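Local coordinates for putative malic enzyme ((S)-malate:NAD+ oxidoreductase (decarboxylating)) (Streptococcus pyogenes, PDB 2A9F), which probably catalyses the NAD-dependent oxidative decarboxylation of (S)-malate, using a divalent metal such as magnesium or manganese, at residues Ala173-Ser178 and Lys184-Val189; Lys180-Ser185 and Ala259-Gly264; Glu274-Met279 and Pro283-Met288. All blocks are in the same frame, centred on the assembly; numbering follows the deposited sequence.

Interaction 1. Residues Ala173-Ser178 and Lys184-Val189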
ATOM      1  N   ALA A 173      16.293 -15.432 -22.244  1.00 47.66           N
ATOM      2  CA  ALA A 173      17.627 -14.848 -22.256  1.00 47.92           C
ATOM      3  C   ALA A 173      18.638 -15.973 -22.232  1.00 48.11           C
ATOM      4  O   ALA A 173      19.716 -15.872 -22.837  1.00 46.79           O
ATOM      5  CB  ALA A 173      17.825 -13.934 -21.049  1.00 47.28           C
ATOM      6  N   ALA A 174      18.269 -17.049 -21.536  1.00 46.29           N
ATOM      7  CA  ALA A 174      19.135 -18.208 -21.409  1.00 45.71           C
ATOM      8  C   ALA A 174      19.343 -18.922 -22.744  1.00 46.13           C
ATOM      9  O   ALA A 174      20.311 -19.659 -22.912  1.00 44.59           O
ATOM     10  CB  ALA A 174      18.568 -19.171 -20.385  1.00 45.22           C
ATOM     11  N   ILE A 175      18.442 -18.730 -23.700  1.00 46.39           N
ATOM     12  CA  ILE A 175      18.656 -19.396 -24.972  1.00 46.00           C
ATOM     13  C   ILE A 175      19.465 -18.464 -25.872  1.00 46.84           C
ATOM     14  O   ILE A 175      20.349 -18.922 -26.580  1.00 48.17           O
ATOM     15  CB  ILE A 175      17.325 -19.853 -25.686  1.00 44.34           C
ATOM     16  CG1 ILE A 175      16.827 -18.786 -26.647  1.00 43.75           C
ATOM     17  CG2 ILE A 175      16.247 -20.189 -24.667  1.00 40.66           C
ATOM     18  CD1 ILE A 175      15.780 -19.314 -27.596  1.00 46.19           C
ATOM     19  N   PHE A 176      19.177 -17.167 -25.844  1.00 46.43           N
ATOM     20  CA  PHE A 176      19.943 -16.231 -26.662  1.00 47.76           C
ATOM     21  C   PHE A 176      21.423 -16.564 -26.449  1.00 48.34           C
ATOM     22  O   PHE A 176      22.224 -16.616 -27.396  1.00 46.67           O
ATOM     23  CB  PHE A 176      19.686 -14.793 -26.225  1.00 49.15           C
ATOM     24  CG  PHE A 176      18.365 -14.249 -26.660  1.00 50.51           C
ATOM     25  CD1 PHE A 176      17.676 -13.350 -25.849  1.00 51.58           C
ATOM     26  CD2 PHE A 176      17.815 -14.606 -27.886  1.00 52.26           C
ATOM     27  CE1 PHE A 176      16.454 -12.813 -26.250  1.00 52.55           C
ATOM     28  CE2 PHE A 176      16.590 -14.077 -28.301  1.00 53.74           C
ATOM     29  CZ  PHE A 176      15.908 -13.179 -27.481  1.00 53.92           C
ATOM     30  N   ASN A 177      21.774 -16.803 -25.192  1.00 49.26           N
ATOM     31  CA  ASN A 177      23.139 -17.145 -24.861  1.00 51.36           C
ATOM     32  C   ASN A 177      23.442 -18.579 -25.246  1.00 51.60           C
ATOM     33  O   ASN A 177      24.588 -18.933 -25.505  1.00 50.09           O
ATOM     34  CB  ASN A 177      23.399 -16.916 -23.374  1.00 52.51           C
ATOM     35  CG  ASN A 177      23.781 -15.487 -23.077  1.00 51.34           C
ATOM     36  OD1 ASN A 177      23.950 -14.680 -23.995  1.00 53.27           O
ATOM     37  ND2 ASN A 177      23.923 -15.162 -21.800  1.00 51.74           N
ATOM     38  N   SER A 178      22.412 -19.411 -25.278  1.00 53.06           N
ATOM     39  CA  SER A 178      22.609 -20.791 -25.671  1.00 55.37           C
ATOM     40  C   SER A 178      22.846 -20.874 -27.171  1.00 56.93           C
ATOM     41  O   SER A 178      23.641 -21.684 -27.625  1.00 57.50           O
ATOM     42  CB  SER A 178      21.413 -21.637 -25.261  1.00 54.29           C
ATOM     43  OG  SER A 178      21.606 -22.089 -23.935  1.00 55.02           O
ATOM     44  N   LYS A 184      24.370 -21.528 -33.883  1.00 74.21           N
ATOM     45  CA  LYS A 184      23.123 -21.648 -34.626  1.00 72.53           C
ATOM     46  C   LYS A 184      22.314 -20.366 -34.451  1.00 71.34           C
ATOM     47  O   LYS A 184      22.610 -19.566 -33.577  1.00 71.18           O
ATOM     48  CB  LYS A 184      22.336 -22.850 -34.102  1.00 72.18           C
ATOM     49  CG  LYS A 184      23.171 -24.121 -33.993  1.00 71.35           C
ATOM     50  CD  LYS A 184      22.403 -25.299 -33.373  1.00 70.54           C
ATOM     51  CE  LYS A 184      23.289 -26.540 -33.262  1.00 68.21           C
ATOM     52  NZ  LYS A 184      22.634 -27.670 -32.549  1.00 65.72           N
ATOM     53  N   SER A 185      21.306 -20.158 -35.288  1.00 71.45           N
ATOM     54  CA  SER A 185      20.467 -18.972 -35.153  1.00 70.94           C
ATOM     55  C   SER A 185      19.142 -19.383 -34.514  1.00 71.65           C
ATOM     56  O   SER A 185      18.897 -20.568 -34.268  1.00 70.89           O
ATOM     57  CB  SER A 185      20.197 -18.328 -36.517  1.00 71.03           C
ATOM     58  OG  SER A 185      19.375 -17.176 -36.388  1.00 67.03           O
ATOM     59  N   LEU A 186      18.293 -18.399 -34.247  1.00 71.31           N
ATOM     60  CA  LEU A 186      17.000 -18.667 -33.637  1.00 70.29           C
ATOM     61  C   LEU A 186      15.988 -19.038 -34.728  1.00 70.88           C
ATOM     62  O   LEU A 186      14.864 -19.453 -34.435  1.00 70.27           O
ATOM     63  CB  LEU A 186      16.531 -17.429 -32.863  1.00 67.30           C
ATOM     64  CG  LEU A 186      15.303 -17.560 -31.957  1.00 66.74           C
ATOM     65  CD1 LEU A 186      15.519 -18.644 -30.906  1.00 62.79           C
ATOM     66  CD2 LEU A 186      15.037 -16.210 -31.303  1.00 66.60           C
ATOM     67  N   ASP A 187      16.404 -18.894 -35.986  1.00 71.64           N
ATOM     68  CA  ASP A 187      15.548 -19.207 -37.127  1.00 71.53           C
ATOM     69  C   ASP A 187      15.997 -20.510 -37.749  1.00 70.05           C
ATOM     70  O   ASP A 187      15.482 -20.911 -38.785  1.00 70.93           O
ATOM     71  CB  ASP A 187      15.637 -18.116 -38.192  1.00 74.52           C
ATOM     72  CG  ASP A 187      15.449 -16.720 -37.626  1.00 76.69           C
ATOM     73  OD1 ASP A 187      14.287 -16.264 -37.526  1.00 77.23           O
ATOM     74  OD2 ASP A 187      16.472 -16.082 -37.277  1.00 77.53           O
ATOM     75  N   GLU A 188      16.975 -21.155 -37.128  1.00 68.30           N
ATOM     76  CA  GLU A 188      17.492 -22.419 -37.622  1.00 67.42           C
ATOM     77  C   GLU A 188      17.226 -23.458 -36.545  1.00 66.74           C
ATOM     78  O   GLU A 188      17.456 -24.652 -36.736  1.00 66.83           O
ATOM     79  CB  GLU A 188      19.006 -22.334 -37.853  1.00 70.51           C
ATOM     80  CG  GLU A 188      19.488 -21.196 -38.748  1.00 72.63           C
ATOM     81  CD  GLU A 188      21.013 -21.110 -38.805  1.00 75.24           C
ATOM     82  OE1 GLU A 188      21.655 -22.086 -39.261  1.00 75.93           O
ATOM     83  OE2 GLU A 188      21.572 -20.066 -38.387  1.00 75.70           O
ATOM     84  N   VAL A 189      16.743 -23.001 -35.399  1.00 64.56           N
ATOM     85  CA  VAL A 189      16.490 -23.918 -34.304  1.00 61.85           C
ATOM     86  C   VAL A 189      15.114 -24.568 -34.284  1.00 60.02           C
ATOM     87  O   VAL A 189      14.102 -23.941 -34.596  1.00 59.23           O
ATOM     88  CB  VAL A 189      16.734 -23.230 -32.938  1.00 62.46           C
ATOM     89  CG1 VAL A 189      18.238 -23.059 -32.693  1.00 60.51           C
ATOM     90  CG2 VAL A 189      16.036 -21.881 -32.910  1.00 62.77           C
TER

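Interaction 2. Residues Lys180-Ser185 and Ala259-Gly264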
ATOM      1  N   LYS A 180      24.338 -18.704 -29.122  1.00 68.72           N
ATOM      2  CA  LYS A 180      25.739 -18.326 -29.293  1.00 70.09           C
ATOM      3  C   LYS A 180      26.763 -19.460 -29.242  1.00 71.16           C
ATOM      4  O   LYS A 180      27.514 -19.657 -30.205  1.00 71.05           O
ATOM      5  CB  LYS A 180      26.124 -17.279 -28.248  1.00 70.86           C
ATOM      6  CG  LYS A 180      25.465 -15.934 -28.432  1.00 73.60           C
ATOM      7  CD  LYS A 180      25.867 -15.293 -29.749  1.00 75.66           C
ATOM      8  CE  LYS A 180      25.431 -13.832 -29.801  1.00 77.19           C
ATOM      9  NZ  LYS A 180      26.099 -12.987 -28.749  1.00 78.56           N
ATOM     10  N   LEU A 181      26.805 -20.195 -28.130  1.00 70.59           N
ATOM     11  CA  LEU A 181      27.781 -21.270 -27.983  1.00 71.63           C
ATOM     12  C   LEU A 181      27.428 -22.567 -28.686  1.00 73.30           C
ATOM     13  O   LEU A 181      27.902 -23.638 -28.309  1.00 74.16           O
ATOM     14  CB  LEU A 181      28.077 -21.542 -26.501  1.00 71.87           C
ATOM     15  CG  LEU A 181      27.027 -22.112 -25.550  1.00 72.71           C
ATOM     16  CD1 LEU A 181      27.589 -22.168 -24.122  1.00 69.91           C
ATOM     17  CD2 LEU A 181      25.794 -21.246 -25.596  1.00 70.87           C
ATOM     18  N   LEU A 182      26.596 -22.466 -29.715  1.00 73.54           N
ATOM     19  CA  LEU A 182      26.205 -23.626 -30.503  1.00 74.17           C
ATOM     20  C   LEU A 182      26.487 -23.307 -31.969  1.00 74.78           C
ATOM     21  O   LEU A 182      26.685 -24.204 -32.792  1.00 74.35           O
ATOM     22  CB  LEU A 182      24.717 -23.944 -30.298  1.00 73.51           C
ATOM     23  CG  LEU A 182      24.447 -25.195 -29.453  1.00 73.19           C
ATOM     24  CD1 LEU A 182      25.127 -25.044 -28.107  1.00 73.52           C
ATOM     25  CD2 LEU A 182      22.957 -25.410 -29.275  1.00 73.11           C
ATOM     26  N   LYS A 183      26.520 -22.010 -32.267  1.00 75.08           N
ATOM     27  CA  LYS A 183      26.769 -21.499 -33.608  1.00 76.02           C
ATOM     28  C   LYS A 183      25.545 -21.647 -34.486  1.00 75.25           C
ATOM     29  O   LYS A 183      25.662 -21.860 -35.690  1.00 75.89           O
ATOM     30  CB  LYS A 183      27.957 -22.217 -34.259  1.00 77.86           C
ATOM     31  CG  LYS A 183      29.287 -21.483 -34.136  1.00 78.68           C
ATOM     32  CD  LYS A 183      29.691 -21.263 -32.686  1.00 77.82           C
ATOM     33  CE  LYS A 183      31.073 -20.630 -32.597  1.00 77.60           C
ATOM     34  NZ  LYS A 183      31.142 -19.334 -33.324  1.00 77.13           N
ATOM     35  N   LYS A 184      24.370 -21.528 -33.883  1.00 74.21           N
ATOM     36  CA  LYS A 184      23.123 -21.648 -34.626  1.00 72.53           C
ATOM     37  C   LYS A 184      22.314 -20.366 -34.451  1.00 71.34           C
ATOM     38  O   LYS A 184      22.610 -19.566 -33.577  1.00 71.18           O
ATOM     39  CB  LYS A 184      22.336 -22.850 -34.102  1.00 72.18           C
ATOM     40  CG  LYS A 184      23.171 -24.121 -33.993  1.00 71.35           C
ATOM     41  CD  LYS A 184      22.403 -25.299 -33.373  1.00 70.54           C
ATOM     42  CE  LYS A 184      23.289 -26.540 -33.262  1.00 68.21           C
ATOM     43  NZ  LYS A 184      22.634 -27.670 -32.549  1.00 65.72           N
ATOM     44  N   SER A 185      21.306 -20.158 -35.288  1.00 71.45           N
ATOM     45  CA  SER A 185      20.467 -18.972 -35.153  1.00 70.94           C
ATOM     46  C   SER A 185      19.142 -19.383 -34.514  1.00 71.65           C
ATOM     47  O   SER A 185      18.897 -20.568 -34.268  1.00 70.89           O
ATOM     48  CB  SER A 185      20.197 -18.328 -36.517  1.00 71.03           C
ATOM     49  OG  SER A 185      19.375 -17.176 -36.388  1.00 67.03           O
ATOM     50  N   ALA A 259      15.764 -34.769 -33.435  1.00 61.30           N
ATOM     51  CA  ALA A 259      16.536 -33.669 -34.020  1.00 62.09           C
ATOM     52  C   ALA A 259      16.042 -32.276 -33.606  1.00 62.57           C
ATOM     53  O   ALA A 259      15.896 -31.376 -34.436  1.00 62.50           O
ATOM     54  CB  ALA A 259      16.571 -33.789 -35.551  1.00 61.62           C
ATOM     55  N   ASP A 260      15.791 -32.105 -32.313  1.00 62.21           N
ATOM     56  CA  ASP A 260      15.344 -30.825 -31.780  1.00 60.70           C
ATOM     57  C   ASP A 260      16.568 -30.212 -31.127  1.00 59.48           C
ATOM     58  O   ASP A 260      17.325 -30.911 -30.457  1.00 55.97           O
ATOM     59  CB  ASP A 260      14.240 -31.033 -30.748  1.00 60.08           C
ATOM     60  N   ILE A 261      16.759 -28.911 -31.316  1.00 59.73           N
ATOM     61  CA  ILE A 261      17.921 -28.232 -30.748  1.00 61.60           C
ATOM     62  C   ILE A 261      17.788 -27.904 -29.248  1.00 61.79           C
ATOM     63  O   ILE A 261      18.762 -27.516 -28.613  1.00 61.12           O
ATOM     64  CB  ILE A 261      18.251 -26.972 -31.573  1.00 62.64           C
ATOM     65  CG1 ILE A 261      18.208 -27.334 -33.060  1.00 63.23           C
ATOM     66  CG2 ILE A 261      19.649 -26.464 -31.237  1.00 64.89           C
ATOM     67  CD1 ILE A 261      18.519 -26.205 -33.999  1.00 64.87           C
ATOM     68  N   PHE A 262      16.582 -28.070 -28.699  1.00 62.99           N
ATOM     69  CA  PHE A 262      16.303 -27.869 -27.272  1.00 63.41           C
ATOM     70  C   PHE A 262      14.834 -27.786 -26.886  1.00 62.54           C
ATOM     71  O   PHE A 262      13.982 -27.386 -27.680  1.00 62.15           O
ATOM     72  CB  PHE A 262      17.049 -26.657 -26.703  1.00 65.21           C
ATOM     73  CG  PHE A 262      16.661 -25.347 -27.304  1.00 66.42           C
ATOM     74  CD1 PHE A 262      15.423 -24.782 -27.033  1.00 67.28           C
ATOM     75  CD2 PHE A 262      17.560 -24.648 -28.100  1.00 65.85           C
ATOM     76  CE1 PHE A 262      15.088 -23.530 -27.543  1.00 68.75           C
ATOM     77  CE2 PHE A 262      17.238 -23.400 -28.614  1.00 67.47           C
ATOM     78  CZ  PHE A 262      16.000 -22.837 -28.336  1.00 68.17           C
ATOM     79  N   ILE A 263      14.568 -28.173 -25.639  1.00 61.96           N
ATOM     80  CA  ILE A 263      13.230 -28.213 -25.063  1.00 60.34           C
ATOM     81  C   ILE A 263      13.046 -27.298 -23.850  1.00 60.92           C
ATOM     82  O   ILE A 263      13.913 -27.224 -22.976  1.00 59.98           O
ATOM     83  CB  ILE A 263      12.888 -29.668 -24.632  1.00 58.57           C
ATOM     84  CG1 ILE A 263      11.634 -29.711 -23.757  1.00 58.99           C
ATOM     85  CG2 ILE A 263      14.030 -30.245 -23.841  1.00 57.69           C
ATOM     86  CD1 ILE A 263      11.283 -31.107 -23.272  1.00 55.12           C
ATOM     87  N   GLY A 264      11.909 -26.602 -23.826  1.00 62.20           N
ATOM     88  CA  GLY A 264      11.533 -25.734 -22.724  1.00 62.16           C
ATOM     89  C   GLY A 264      10.334 -26.469 -22.146  1.00 63.85           C
ATOM     90  O   GLY A 264       9.412 -26.810 -22.885  1.00 61.65           O
TER

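Interaction 3. Residues Glu274-Met279 and Pro283-Met288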
ATOM      1  N   GLU A 274      16.844 -41.504 -22.148  1.00 72.98           N
ATOM      2  CA  GLU A 274      17.009 -42.190 -23.435  1.00 73.24           C
ATOM      3  C   GLU A 274      16.748 -41.299 -24.643  1.00 72.46           C
ATOM      4  O   GLU A 274      17.526 -41.285 -25.597  1.00 72.55           O
ATOM      5  CB  GLU A 274      16.079 -43.406 -23.537  1.00 74.68           C
ATOM      6  CG  GLU A 274      16.013 -44.277 -22.297  1.00 78.62           C
ATOM      7  CD  GLU A 274      15.131 -43.670 -21.220  1.00 80.60           C
ATOM      8  OE1 GLU A 274      13.951 -43.379 -21.528  1.00 82.03           O
ATOM      9  OE2 GLU A 274      15.610 -43.488 -20.075  1.00 80.00           O
ATOM     10  N   TRP A 275      15.646 -40.560 -24.596  1.00 71.10           N
ATOM     11  CA  TRP A 275      15.258 -39.686 -25.692  1.00 70.17           C
ATOM     12  C   TRP A 275      16.342 -38.687 -26.064  1.00 69.24           C
ATOM     13  O   TRP A 275      16.665 -38.532 -27.238  1.00 68.45           O
ATOM     14  CB  TRP A 275      13.966 -38.941 -25.338  1.00 70.81           C
ATOM     15  CG  TRP A 275      12.823 -39.850 -24.971  1.00 71.93           C
ATOM     16  CD1 TRP A 275      12.613 -41.128 -25.411  1.00 70.73           C
ATOM     17  CD2 TRP A 275      11.702 -39.526 -24.140  1.00 72.44           C
ATOM     18  NE1 TRP A 275      11.434 -41.619 -24.908  1.00 71.51           N
ATOM     19  CE2 TRP A 275      10.852 -40.658 -24.126  1.00 72.56           C
ATOM     20  CE3 TRP A 275      11.329 -38.390 -23.409  1.00 73.02           C
ATOM     21  CZ2 TRP A 275       9.651 -40.687 -23.407  1.00 72.58           C
ATOM     22  CZ3 TRP A 275      10.132 -38.421 -22.693  1.00 73.67           C
ATOM     23  CH2 TRP A 275       9.309 -39.567 -22.699  1.00 72.17           C
ATOM     24  N   ILE A 276      16.906 -38.019 -25.060  1.00 69.01           N
ATOM     25  CA  ILE A 276      17.949 -37.019 -25.284  1.00 68.23           C
ATOM     26  C   ILE A 276      18.886 -37.469 -26.392  1.00 68.72           C
ATOM     27  O   ILE A 276      19.258 -36.689 -27.272  1.00 68.37           O
ATOM     28  CB  ILE A 276      18.756 -36.765 -23.992  1.00 67.00           C
ATOM     29  CG1 ILE A 276      17.834 -36.157 -22.931  1.00 66.43           C
ATOM     30  CG2 ILE A 276      19.934 -35.839 -24.279  1.00 65.75           C
ATOM     31  CD1 ILE A 276      18.474 -35.971 -21.573  1.00 67.15           C
ATOM     32  N   SER A 277      19.242 -38.745 -26.345  1.00 68.59           N
ATOM     33  CA  SER A 277      20.126 -39.339 -27.332  1.00 68.52           C
ATOM     34  C   SER A 277      19.664 -38.986 -28.744  1.00 66.71           C
ATOM     35  O   SER A 277      20.473 -38.615 -29.587  1.00 67.56           O
ATOM     36  CB  SER A 277      20.139 -40.861 -27.151  1.00 69.59           C
ATOM     37  OG  SER A 277      20.277 -41.209 -25.779  1.00 70.48           O
ATOM     38  N   LYS A 278      18.360 -39.092 -28.989  1.00 65.13           N
ATOM     39  CA  LYS A 278      17.784 -38.803 -30.306  1.00 63.34           C
ATOM     40  C   LYS A 278      17.539 -37.330 -30.643  1.00 60.70           C
ATOM     41  O   LYS A 278      16.992 -37.023 -31.702  1.00 56.75           O
ATOM     42  CB  LYS A 278      16.468 -39.577 -30.497  1.00 66.62           C
ATOM     43  CG  LYS A 278      16.616 -41.090 -30.756  1.00 68.53           C
ATOM     44  CD  LYS A 278      16.309 -41.917 -29.505  1.00 70.37           C
ATOM     45  CE  LYS A 278      16.220 -43.415 -29.811  1.00 70.01           C
ATOM     46  NZ  LYS A 278      17.523 -43.998 -30.251  1.00 68.86           N
ATOM     47  N   MET A 279      17.918 -36.420 -29.746  1.00 58.95           N
ATOM     48  CA  MET A 279      17.742 -34.986 -30.006  1.00 56.76           C
ATOM     49  C   MET A 279      18.824 -34.519 -30.978  1.00 56.42           C
ATOM     50  O   MET A 279      19.672 -35.306 -31.387  1.00 56.26           O
ATOM     51  CB  MET A 279      17.847 -34.174 -28.713  1.00 53.54           C
ATOM     52  CG  MET A 279      16.673 -34.324 -27.747  1.00 50.94           C
ATOM     53  SD  MET A 279      16.801 -33.182 -26.337  1.00 38.94           S
ATOM     54  CE  MET A 279      16.527 -31.636 -27.146  1.00 39.33           C
ATOM     55  N   PRO A 283      22.089 -30.670 -27.760  1.00 60.14           N
ATOM     56  CA  PRO A 283      20.780 -30.500 -27.133  1.00 61.14           C
ATOM     57  C   PRO A 283      20.734 -29.681 -25.844  1.00 61.71           C
ATOM     58  O   PRO A 283      21.322 -30.056 -24.831  1.00 62.15           O
ATOM     59  CB  PRO A 283      20.327 -31.940 -26.921  1.00 61.34           C
ATOM     60  CG  PRO A 283      21.608 -32.630 -26.597  1.00 60.54           C
ATOM     61  CD  PRO A 283      22.560 -32.061 -27.619  1.00 59.65           C
ATOM     62  N   VAL A 284      20.035 -28.554 -25.897  1.00 61.80           N
ATOM     63  CA  VAL A 284      19.866 -27.704 -24.728  1.00 62.34           C
ATOM     64  C   VAL A 284      18.594 -28.233 -24.065  1.00 61.19           C
ATOM     65  O   VAL A 284      17.784 -28.881 -24.725  1.00 61.35           O
ATOM     66  CB  VAL A 284      19.679 -26.218 -25.126  1.00 63.17           C
ATOM     67  CG1 VAL A 284      19.527 -25.360 -23.887  1.00 64.90           C
ATOM     68  CG2 VAL A 284      20.862 -25.748 -25.943  1.00 64.52           C
ATOM     69  N   ILE A 285      18.426 -27.964 -22.774  1.00 59.22           N
ATOM     70  CA  ILE A 285      17.264 -28.434 -22.029  1.00 57.00           C
ATOM     71  C   ILE A 285      16.917 -27.509 -20.865  1.00 56.62           C
ATOM     72  O   ILE A 285      17.769 -27.197 -20.037  1.00 55.48           O
ATOM     73  CB  ILE A 285      17.527 -29.850 -21.468  1.00 58.28           C
ATOM     74  CG1 ILE A 285      17.464 -30.877 -22.605  1.00 58.34           C
ATOM     75  CG2 ILE A 285      16.539 -30.168 -20.345  1.00 58.36           C
ATOM     76  CD1 ILE A 285      17.737 -32.299 -22.165  1.00 58.84           C
ATOM     77  N   PHE A 286      15.664 -27.075 -20.797  1.00 56.73           N
ATOM     78  CA  PHE A 286      15.234 -26.199 -19.710  1.00 57.15           C
ATOM     79  C   PHE A 286      14.071 -26.802 -18.952  1.00 57.19           C
ATOM     80  O   PHE A 286      12.919 -26.567 -19.276  1.00 56.95           O
ATOM     81  CB  PHE A 286      14.869 -24.818 -20.258  1.00 56.88           C
ATOM     82  CG  PHE A 286      16.056 -24.040 -20.720  1.00 60.47           C
ATOM     83  CD1 PHE A 286      16.990 -23.573 -19.805  1.00 60.06           C
ATOM     84  CD2 PHE A 286      16.296 -23.846 -22.073  1.00 62.94           C
ATOM     85  CE1 PHE A 286      18.149 -22.930 -20.234  1.00 61.30           C
ATOM     86  CE2 PHE A 286      17.454 -23.204 -22.511  1.00 62.98           C
ATOM     87  CZ  PHE A 286      18.383 -22.748 -21.594  1.00 62.44           C
ATOM     88  N   ALA A 287      14.386 -27.604 -17.946  1.00 57.71           N
ATOM     89  CA  ALA A 287      13.360 -28.245 -17.147  1.00 57.61           C
ATOM     90  C   ALA A 287      12.982 -27.288 -16.032  1.00 57.76           C
ATOM     91  O   ALA A 287      13.570 -27.319 -14.952  1.00 59.76           O
ATOM     92  CB  ALA A 287      13.884 -29.539 -16.581  1.00 57.85           C
ATOM     93  N   MET A 288      11.998 -26.435 -16.312  1.00 56.98           N
ATOM     94  CA  MET A 288      11.533 -25.426 -15.370  1.00 56.13           C
ATOM     95  C   MET A 288      10.555 -25.904 -14.317  1.00 56.45           C
ATOM     96  O   MET A 288      10.168 -25.135 -13.441  1.00 56.10           O
ATOM     97  CB  MET A 288      10.903 -24.269 -16.138  1.00 55.68           C
ATOM     98  CG  MET A 288      11.868 -23.578 -17.070  1.00 55.80           C
ATOM     99  SD  MET A 288      13.344 -23.075 -16.176  1.00 52.92           S
ATOM    100  CE  MET A 288      14.338 -24.496 -16.320  1.00 55.62           C
TER

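Interaction 1. Residues Ala173-Ser178 and Lys184-Val189
Leu186, in the loop that leads into strand 190-194, sets one methyl against Ile175 of helix 162-180 and the other at the ring edge of Phe176. The tight part is the meeting of methyl ends: Leu186 CD1 lies 3.4 Å from Ile175 CD1, and the two side chains cross at about a right angle. Leu207 and Phe286 also pack on Ile175, while Ala210 and Ala212 close on Leu186, so this half is buried. With CG anti to the backbone N (chi1 -170°), Leu186 swings its forked end, both methyls included, toward the helix. Its CD2 lies near the plane of the Phe176 ring, 4.0 Å from CE2. This second half is looser: Phe176 starts out from the helix away from the loop, brings its ring back, and stays partly exposed beside Ala349 and Lys350 of helix 342-354. Beyond Leu186 the loop turns to solvent at Asp187 and Glu188; there Ser185 OG gives Asp187 OD2 a weak hydrogen bond of 3.2 Å. Glu188 O accepts a hydrogen bond from Lys214 NZ. No hydrogen bond links the two segments, so cohesion between helix and loop rests on dispersion and on burial of the Ile175 and Leu186 methyls.

Interaction 2. Residues Lys180-Ser185 and Ala259-Gly264
This is a small, partly buried, chiefly apolar contact between the turn that follows helix 162-180 and the start of strand 262-264, an inner strand of the Rossmann-type sheet in the NAD-binding domain. Ile261, just ahead of the strand, is its buried side; Leu182 and Lys184 come from the turn. The heavier part is the lysine stem. Lys184 is extended beyond CG and crosses the isoleucine at a slant, with CD 3.7 Å from Ile261 CG2 and 4.0 Å from Ile261 CD1. Its amine ends beside the same methyl, NZ lying 3.5 Å from Ile261 CG2, so that CD and NZ flank CG2. In Ile261, chi1 (-46°) turns CG2 and the CG1 branch to the lysine, and the extended chi2 (-180°) carries CD1 there as well. Leu182 adds a lighter touch: its CD2 lies 4.0 Å from Ile261 CG2, the two side chains sliding past each other in opposite directions, so CG2 serves both partners. Leu182 also rests on Val284, Arg282 and Tyr306, and Ile261 on Val189. The backbone around Ile261 is well anchored: Ser190 OG is hydrogen-bonded to both Ile261 N and Ala259 O, and backbone bonds run from Ile261 to Ser190 and Val284, tying it to both neighbouring strands. Across the contact itself no hydrogen bond forms. The methylenes of Lys184 therefore shield a buried methyl, while its amine, probably charged, ends beside that methyl and touches Ile261 by van der Waals contact only; the same force holds the turn against the sheet here.

Interaction 3. Residues Glu274-Met279 and Pro283-Met288
The pyrrolidine ring of Pro283 is met by Met279 and Ile276 through its CB and CG atoms, and Met279 curls round that CB. Three atoms of the methionine, CB, SD and CE, each lie about 3.8 Å from Pro283 CB. The bend that makes this possible is at the far end of the chain (chi3 69°), which turns CE back toward the strand, where it also comes within 3.9 Å of the carbonyl oxygen Val284 O. Ile276 CG2 stands by Pro283 CG at a looser 4.3 Å. Two residues on, Ile285 meets the same Ile276: the side chains cross at about a right angle and touch by their end methyls, CD1 to CD1 at 3.8 Å. Ile295 and Ala303 also pack on Ile276, and Glu257 on Met279. On the exposed side of the short helix, Ser277 OG donates to Glu274 O (2.8 Å), tilted 31° from the carbonyl plane. The short, weakly hydrogen-bonded helix 273-277 is the crossover of a beta-alpha-beta unit between strands 262-264 and 284-287, and Ile276 and Met279 seat it on the sheet. All five residues that touch are buried and no hydrogen bond spans the segments: helix and strand are joined by methyl, thioether and ring-methylene surfaces, with the thioether of Met279 curved against the proline ring.

Overall arrangement
The three contacts lie on the same side of the chain's centre, away from the annotated metal and malate sites. Interactions 1 and 2 share Lys184 and Ser185 and have centres about 6 Å apart; Ile175 CD1 of the first packs on Phe262 CZ of the second at 3.6 Å. Interactions 2 and 3, about 11 Å between centres, meet in the sheet, where strands 262-264 and 284-287 are neighbours and Ile263 O lies 2.8 Å from Phe286 N, probably hydrogen-bonded. Interactions 1 and 3 have centres about 15 Å apart, yet Ala174 CB touches Phe286 CZ at 3.8 Å. Helices 162-180 and 273-277 thus pack on opposite faces of strand 284-287.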